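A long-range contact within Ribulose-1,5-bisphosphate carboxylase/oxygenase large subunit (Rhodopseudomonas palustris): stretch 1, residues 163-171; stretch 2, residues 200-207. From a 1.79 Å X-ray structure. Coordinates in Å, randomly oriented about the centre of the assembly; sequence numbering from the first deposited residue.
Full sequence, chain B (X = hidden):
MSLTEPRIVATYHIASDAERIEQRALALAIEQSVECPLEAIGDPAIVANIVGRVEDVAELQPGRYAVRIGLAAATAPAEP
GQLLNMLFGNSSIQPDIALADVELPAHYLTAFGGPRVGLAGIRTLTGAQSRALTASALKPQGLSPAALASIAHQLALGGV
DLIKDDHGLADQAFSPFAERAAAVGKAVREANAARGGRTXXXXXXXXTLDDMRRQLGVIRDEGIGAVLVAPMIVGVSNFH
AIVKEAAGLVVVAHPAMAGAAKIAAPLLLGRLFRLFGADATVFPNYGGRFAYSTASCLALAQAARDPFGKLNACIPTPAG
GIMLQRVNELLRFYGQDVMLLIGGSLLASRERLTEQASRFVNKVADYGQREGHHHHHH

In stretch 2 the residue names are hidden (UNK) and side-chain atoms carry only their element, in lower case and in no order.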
# COMPACT_ATOMS: atom_id res chain seq x y z
N ILE B 163 24.17 8.59 -2.13
CA ILE B 163 24.14 7.38 -2.91
C ILE B 163 23.08 6.47 -2.30
O ILE B 163 23.12 6.17 -1.11
CB ILE B 163 25.51 6.69 -2.90
CG1 ILE B 163 26.56 7.65 -3.50
CG2 ILE B 163 25.45 5.36 -3.64
CD1 ILE B 163 27.94 7.08 -3.57
N LYS B 164 22.12 6.09 -3.13
CA LYS B 164 21.02 5.26 -2.67
C LYS B 164 21.05 3.93 -3.40
O LYS B 164 21.52 3.85 -4.54
CB LYS B 164 19.68 5.96 -2.94
CG LYS B 164 19.39 6.14 -4.43
CD LYS B 164 18.13 6.95 -4.69
CE LYS B 164 16.85 6.16 -4.48
NZ LYS B 164 16.70 4.95 -5.39
N ASP B 165 20.55 2.89 -2.75
CA ASP B 165 20.29 1.63 -3.43
C ASP B 165 19.24 1.84 -4.51
O ASP B 165 18.36 2.68 -4.39
CB ASP B 165 19.74 0.59 -2.45
CG ASP B 165 20.82 -0.17 -1.72
OD1 ASP B 165 22.01 -0.02 -2.07
OD2 ASP B 165 20.47 -0.94 -0.80
N ASP B 166 19.36 1.07 -5.58
CA ASP B 166 18.20 0.82 -6.42
C ASP B 166 17.08 0.45 -5.45
O ASP B 166 17.31 -0.23 -4.44
CB ASP B 166 18.51 -0.34 -7.37
CG ASP B 166 17.34 -0.68 -8.28
OD1 ASP B 166 16.20 -0.80 -7.80
OD2 ASP B 166 17.57 -0.83 -9.49
N HIS B 167 15.87 0.94 -5.70
CA HIS B 167 14.76 0.64 -4.81
C HIS B 167 14.40 -0.84 -4.91
O HIS B 167 13.70 -1.38 -4.06
CB HIS B 167 13.53 1.46 -5.17
CG HIS B 167 12.74 0.87 -6.29
ND1 HIS B 167 11.66 0.04 -6.08
CD2 HIS B 167 12.89 0.97 -7.63
CE1 HIS B 167 11.17 -0.34 -7.24
NE2 HIS B 167 11.89 0.21 -8.20
N GLY B 168 14.87 -1.47 -5.99
CA GLY B 168 14.65 -2.88 -6.22
C GLY B 168 15.58 -3.77 -5.44
O GLY B 168 15.36 -4.98 -5.31
N LEU B 169 16.64 -3.18 -4.90
CA LEU B 169 17.58 -3.93 -4.09
C LEU B 169 17.00 -4.16 -2.71
O LEU B 169 16.57 -3.22 -2.04
CB LEU B 169 18.92 -3.20 -3.98
CG LEU B 169 19.86 -3.33 -5.17
CD1 LEU B 169 20.94 -2.25 -5.12
CD2 LEU B 169 20.51 -4.71 -5.21
N ALA B 170 16.96 -5.42 -2.30
CA ALA B 170 16.44 -5.75 -0.98
C ALA B 170 17.39 -6.71 -0.29
O ALA B 170 18.43 -6.30 0.19
CB ALA B 170 15.04 -6.33 -1.09
N ASP B 171 17.03 -7.99 -0.26
CA ASP B 171 17.84 -8.96 0.45
C ASP B 171 18.05 -10.20 -0.41
O ASP B 171 18.08 -11.33 0.08
CB ASP B 171 17.17 -9.30 1.78
CG ASP B 171 18.11 -9.93 2.80
OD1 ASP B 171 19.35 -9.79 2.66
OD2 ASP B 171 17.59 -10.55 3.75
N UNK B 200 26.74 10.61 1.58
CA UNK B 200 25.91 9.67 2.34
C UNK B 200 25.49 8.45 1.53
O UNK B 200 25.31 8.53 0.31
c UNK B 200 25.05 11.01 5.24
c UNK B 200 24.76 11.53 3.84
c UNK B 200 23.49 12.35 3.83
c UNK B 200 24.64 10.37 2.85
N UNK B 201 25.32 7.32 2.21
CA UNK B 201 24.76 6.12 1.58
C UNK B 201 23.43 5.70 2.20
O UNK B 201 23.31 5.58 3.42
c UNK B 201 25.42 2.49 1.95
c UNK B 201 24.29 1.14 0.32
c UNK B 201 24.09 2.25 -0.46
c UNK B 201 24.57 3.50 -0.04
c UNK B 201 25.23 3.63 1.18
c UNK B 201 24.95 1.26 1.52
o UNK B 201 23.83 -0.10 -0.09
c UNK B 201 25.77 4.97 1.64
N UNK B 202 22.42 5.49 1.35
CA UNK B 202 21.09 5.11 1.80
C UNK B 202 20.69 3.72 1.27
O UNK B 202 20.17 3.60 0.17
c UNK B 202 20.07 6.16 1.37
N UNK B 203 21.00 2.66 2.03
CA UNK B 203 20.58 1.31 1.63
C UNK B 203 19.08 1.09 1.80
O UNK B 203 18.45 1.71 2.67
c UNK B 203 21.36 0.41 2.60
c UNK B 203 21.66 1.29 3.77
c UNK B 203 21.88 2.65 3.20
N UNK B 204 18.50 0.24 0.97
CA UNK B 204 17.06 0.02 1.01
C UNK B 204 16.68 -1.05 2.02
O UNK B 204 17.04 -2.22 1.85
c UNK B 204 16.51 -0.35 -0.37
c UNK B 204 15.00 -0.51 -0.37
o UNK B 204 14.27 0.43 -0.06
n UNK B 204 14.52 -1.71 -0.71
N UNK B 205 15.97 -0.66 3.07
CA UNK B 205 15.46 -1.64 4.04
C UNK B 205 14.06 -2.15 3.65
O UNK B 205 13.25 -1.39 3.13
c UNK B 205 14.30 0.50 7.03
c UNK B 205 16.93 -0.87 5.90
c UNK B 205 15.48 -1.12 5.48
c UNK B 205 14.66 0.16 5.61
N UNK B 206 13.80 -3.43 3.95
CA UNK B 206 12.73 -4.19 3.31
C UNK B 206 12.03 -5.19 4.23
O UNK B 206 12.56 -5.56 5.28
o UNK B 206 12.58 -4.82 0.97
c UNK B 206 13.33 -5.00 2.15
N UNK B 207 10.85 -5.64 3.81
CA UNK B 207 10.19 -6.78 4.44
C UNK B 207 9.23 -6.43 5.57
O UNK B 207 8.56 -5.40 5.51

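Position 200 opens the second strand. It carries four carbons, forked at the second, and the end of this side chain leads away from stretch 1. Its backbone does the work: I163 N donates to the carbonyl O of 200 at 2.7 Å, nearly straight. The fork one carbon beyond CB makes it leucine, L200.

Position 201 has one carbon, then a six-carbon ring bearing one oxygen. The oxygen of 201 lies 2.7 Å from D165 OD1, and a ring carbon of 201 lies 4.1 Å from I163 CG2. This is tyrosine. Y201 pairs with I163 in a parallel bridge, and their side chains share a face of the sheet, the ring carbon near I163 CG2 being Y201 CD1. The ring runs along the strand far enough for Y201 OH to donate to D165 OD1, so one side chain offers carbon to one neighbour and a hydroxyl to another.

At 202 there is a single carbon, the CB of 202, 4.3 Å from K164 CB, on the face opposite I163 and Y201. This is alanine. Two backbone bonds pass through A202: A202 N donates to I163 O at 2.6 Å, and A202 O accepts from D165 N at 3.0 Å.

Position 203 has three carbons closing a ring onto its own backbone N. Its CA-to-CB bond points away overall, although the CB of 203 still comes within 3.8 Å of D165 OD2. The closed ring defines proline. P203 has no N-H to give; the next backbone donor is the N of 204, 2.9 Å from D165 OD2.

Position 204 points its CB toward stretch 1. It has two carbons, the second carrying one oxygen and one nitrogen. The side-chain nitrogen of 204 lies 2.9 Å from L169 O, a carbonyl that can only accept; an oxygen and a nitrogen on one carbon make an amide, here asparagine, with N204 ND2 bonded to that carbonyl.

Position 205 holds four carbons, forked at the first with one arm two carbons long, and touches nothing here; its CB points away. It is isoleucine, I205.

Position 206 has one carbon and one oxygen, its CB directed toward stretch 1. The side-chain oxygen of 206 lies 3.5 Å from A170 CB. This is serine, S206.

Position 207 has no side-chain atoms. A CB would be jammed against the carbonyl O of the residue before, so glycine, G207, suits these backbone angles.

The rule is a short parallel ladder continued by side chains. At the end of its strand D165 does double duty: its N closes the ladder on A202 O, while its carboxylate accepts from Y201 OH through OD1 and from N204 N, beyond the second strand, through OD2. N204 also reaches L169 O, at the end of the D166 to L169 type I turn, tying that turn to the second stretch.

Stretch 2 (200-207) LYAPNISG
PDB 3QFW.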